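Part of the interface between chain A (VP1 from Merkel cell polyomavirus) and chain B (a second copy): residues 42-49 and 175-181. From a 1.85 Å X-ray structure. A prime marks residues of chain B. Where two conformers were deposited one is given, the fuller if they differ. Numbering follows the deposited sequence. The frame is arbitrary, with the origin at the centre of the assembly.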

# COMPACT_ATOMS: atom_id res chain seq x y z
N THR A 42 -15.77 4.33 37.58
CA THR A 42 -15.49 3.59 36.35
C THR A 42 -14.75 4.38 35.27
O THR A 42 -14.33 3.81 34.25
CB THR A 42 -16.78 3.01 35.74
OG1 THR A 42 -17.75 4.05 35.58
CG2 THR A 42 -17.36 1.93 36.65
N SER A 43 -14.58 5.69 35.48
CA SER A 43 -13.91 6.56 34.50
C SER A 43 -12.47 6.22 34.13
O SER A 43 -11.93 6.80 33.18
CB SER A 43 -14.02 8.02 34.92
OG SER A 43 -15.27 8.54 34.52
N ASN A 44 -11.84 5.31 34.87
CA ASN A 44 -10.48 4.86 34.55
C ASN A 44 -10.40 4.23 33.15
O ASN A 44 -9.33 4.17 32.55
CB ASN A 44 -9.98 3.87 35.61
CG ASN A 44 -9.84 4.50 36.99
OD1 ASN A 44 -10.00 5.71 37.16
ND2 ASN A 44 -9.54 3.67 37.99
N TRP A 45 -11.55 3.76 32.65
CA TRP A 45 -11.61 3.16 31.31
C TRP A 45 -12.18 4.09 30.23
O TRP A 45 -12.49 3.64 29.12
CB TRP A 45 -12.36 1.82 31.35
CG TRP A 45 -11.51 0.72 31.92
CD1 TRP A 45 -11.76 0.00 33.05
CD2 TRP A 45 -10.27 0.24 31.40
NE1 TRP A 45 -10.75 -0.91 33.26
CE2 TRP A 45 -9.82 -0.79 32.26
CE3 TRP A 45 -9.48 0.57 30.28
CZ2 TRP A 45 -8.63 -1.49 32.04
CZ3 TRP A 45 -8.31 -0.12 30.06
CH2 TRP A 45 -7.89 -1.14 30.94
N TYR A 46 -12.30 5.38 30.56
CA TYR A 46 -12.68 6.41 29.59
C TYR A 46 -11.80 6.32 28.34
O TYR A 46 -10.58 6.22 28.45
CB TYR A 46 -12.56 7.77 30.27
CG TYR A 46 -12.66 8.98 29.37
CD1 TYR A 46 -13.85 9.29 28.71
CD2 TYR A 46 -11.58 9.85 29.24
CE1 TYR A 46 -13.94 10.42 27.90
CE2 TYR A 46 -11.66 10.98 28.45
CZ TYR A 46 -12.84 11.27 27.79
OH TYR A 46 -12.91 12.40 27.01
N THR A 47 -12.45 6.35 27.17
CA THR A 47 -11.87 6.13 25.81
C THR A 47 -11.64 4.66 25.45
O THR A 47 -10.97 4.35 24.46
CB THR A 47 -10.61 7.01 25.48
OG1 THR A 47 -9.44 6.46 26.10
CG2 THR A 47 -10.81 8.47 25.94
N TYR A 48 -12.19 3.76 26.26
CA TYR A 48 -12.16 2.33 25.99
C TYR A 48 -13.55 1.72 26.13
O TYR A 48 -14.45 2.31 26.76
CB TYR A 48 -11.23 1.59 26.96
CG TYR A 48 -9.77 2.00 26.93
CD1 TYR A 48 -8.85 1.29 26.16
CD2 TYR A 48 -9.31 3.09 27.67
CE1 TYR A 48 -7.51 1.65 26.13
CE2 TYR A 48 -7.98 3.47 27.65
CZ TYR A 48 -7.08 2.74 26.87
OH TYR A 48 -5.76 3.09 26.85
N THR A 49 -13.72 0.54 25.53
CA THR A 49 -14.83 -0.33 25.88
C THR A 49 -14.43 -1.16 27.11
O THR A 49 -13.28 -1.11 27.57
CB THR A 49 -15.14 -1.33 24.75
OG1 THR A 49 -14.05 -2.24 24.60
CG2 THR A 49 -15.38 -0.63 23.42
N THR B 175 -5.80 13.05 35.59
CA THR B 175 -7.11 12.47 35.87
C THR B 175 -7.56 11.71 34.60
O THR B 175 -6.91 11.81 33.56
CB THR B 175 -8.16 13.55 36.25
OG1 THR B 175 -8.29 14.48 35.17
CG2 THR B 175 -7.78 14.30 37.55
N PRO B 176 -8.67 10.93 34.68
CA PRO B 176 -9.06 10.16 33.49
C PRO B 176 -9.21 10.98 32.19
O PRO B 176 -9.02 10.43 31.11
CB PRO B 176 -10.40 9.55 33.90
CG PRO B 176 -10.26 9.36 35.38
CD PRO B 176 -9.51 10.59 35.84
N LYS B 177 -9.51 12.27 32.30
CA LYS B 177 -9.68 13.11 31.11
C LYS B 177 -8.42 13.20 30.23
O LYS B 177 -8.51 13.53 29.05
CB LYS B 177 -10.19 14.51 31.47
CG LYS B 177 -9.18 15.41 32.17
CD LYS B 177 -9.67 16.86 32.23
CE LYS B 177 -10.87 17.02 33.15
NZ LYS B 177 -11.51 18.36 32.99
N ASN B 178 -7.26 12.89 30.82
CA ASN B 178 -5.99 12.91 30.08
C ASN B 178 -5.77 11.67 29.22
O ASN B 178 -4.73 11.54 28.55
CB ASN B 178 -4.82 13.13 31.03
CG ASN B 178 -4.91 14.45 31.73
OD1 ASN B 178 -4.98 14.51 32.96
ND2 ASN B 178 -4.92 15.53 30.95
N GLN B 179 -6.74 10.76 29.25
CA GLN B 179 -6.79 9.70 28.26
C GLN B 179 -7.49 10.20 26.98
O GLN B 179 -7.40 9.57 25.93
CB GLN B 179 -7.47 8.45 28.85
CG GLN B 179 -6.51 7.57 29.64
CD GLN B 179 -7.19 6.57 30.57
OE1 GLN B 179 -6.59 6.13 31.56
NE2 GLN B 179 -8.42 6.20 30.26
N GLY B 180 -8.18 11.33 27.11
CA GLY B 180 -8.76 12.05 25.97
C GLY B 180 -8.07 13.39 25.79
O GLY B 180 -6.99 13.62 26.35
N LEU B 181 -8.67 14.28 25.01
CA LEU B 181 -8.10 15.62 24.82
C LEU B 181 -8.51 16.54 25.97
O LEU B 181 -9.68 16.90 26.10
CB LEU B 181 -8.53 16.21 23.47
CG LEU B 181 -7.67 17.36 22.90
CD1 LEU B 181 -8.03 17.62 21.45
CD2 LEU B 181 -7.81 18.65 23.73
O HOH W 1 -10.73 14.12 27.86

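Gln179′, Pro176′ and Tyr46 account for most of the 357 Å² buried between the two stretches, and the contact is built round them. Gln179′ sits at the end of a short 3-10 segment, 176-179, with its CA-to-CB bond directed toward chain A. With chi1 at -84° (m) and chi2 at 163° (t), the side chain reaches out far enough for its amide nitrogen to meet two backbone carbonyls. NE2 of Gln179′ donates to O of Tyr46 at 2.8 Å and to O of Asn44 at 3.2 Å, the shorter bond being the more bent (135° against 159°). A primary amide suits this place because its two N-H groups can serve two acceptors at once, while its OE1 is satisfied elsewhere in the structure. These are the only direct hydrogen bonds between the stretches, and both use main-chain oxygens of chain A. The type II turn from Trp45 to Tyr48, closed by Tyr48 N to Trp45 O at 2.9 Å, holds the carbonyl of Tyr46 in its bend. Tyr46 O also accepts from the hydroxyl of its neighbour, Thr47 OG1, at 2.6 Å. The edge of the Tyr48 ring borders the same amide, with Tyr48 CE2 3.8 Å from Gln179′ NE2.

Pro176′ opens the 3-10 segment and presents its ring to Ser43 and Asn44. Pro176′ CB lies 3.2 Å from Ser43 O, and Pro176′ CG packs 4.0 Å from Ser43 CB and 4.1 Å from Asn44 OD1. Proline fits the first position of such a turn, where its phi of -53° is natural and no backbone N-H is called for; its compact, apolar ring fills the space beside the chain A backbone.

Tyr46 has its CA-to-CB bond directed toward chain B and, with chi1 at 169° (t), brings its ring against the 3-10 segment. The ring edge meets the carbonyl of Pro176′, Tyr46 CD2 to Pro176′ O 3.2 Å, while Tyr46 CE2 lies 3.9 Å from Lys177′ CA and 3.7 Å from Gly180′ N. The long side chain carries the hydroxyl to a water, its O 2.9 Å from Tyr46 OH, which donates to Lys177′ O at 2.6 Å and weakly to Leu181′ O at 3.5 Å. Gly180′ leaves room for this arrangement: a CB there would lie 2.8 Å from Tyr46 OH, a clash. Thr47, its CA-to-CB bond also directed toward chain B, adds its methyl, with Thr47 CG2 3.6 Å from Gln179′ O. Lys177′ points its CA-to-CB bond away, so its contact with the tyrosine ring is made through the backbone.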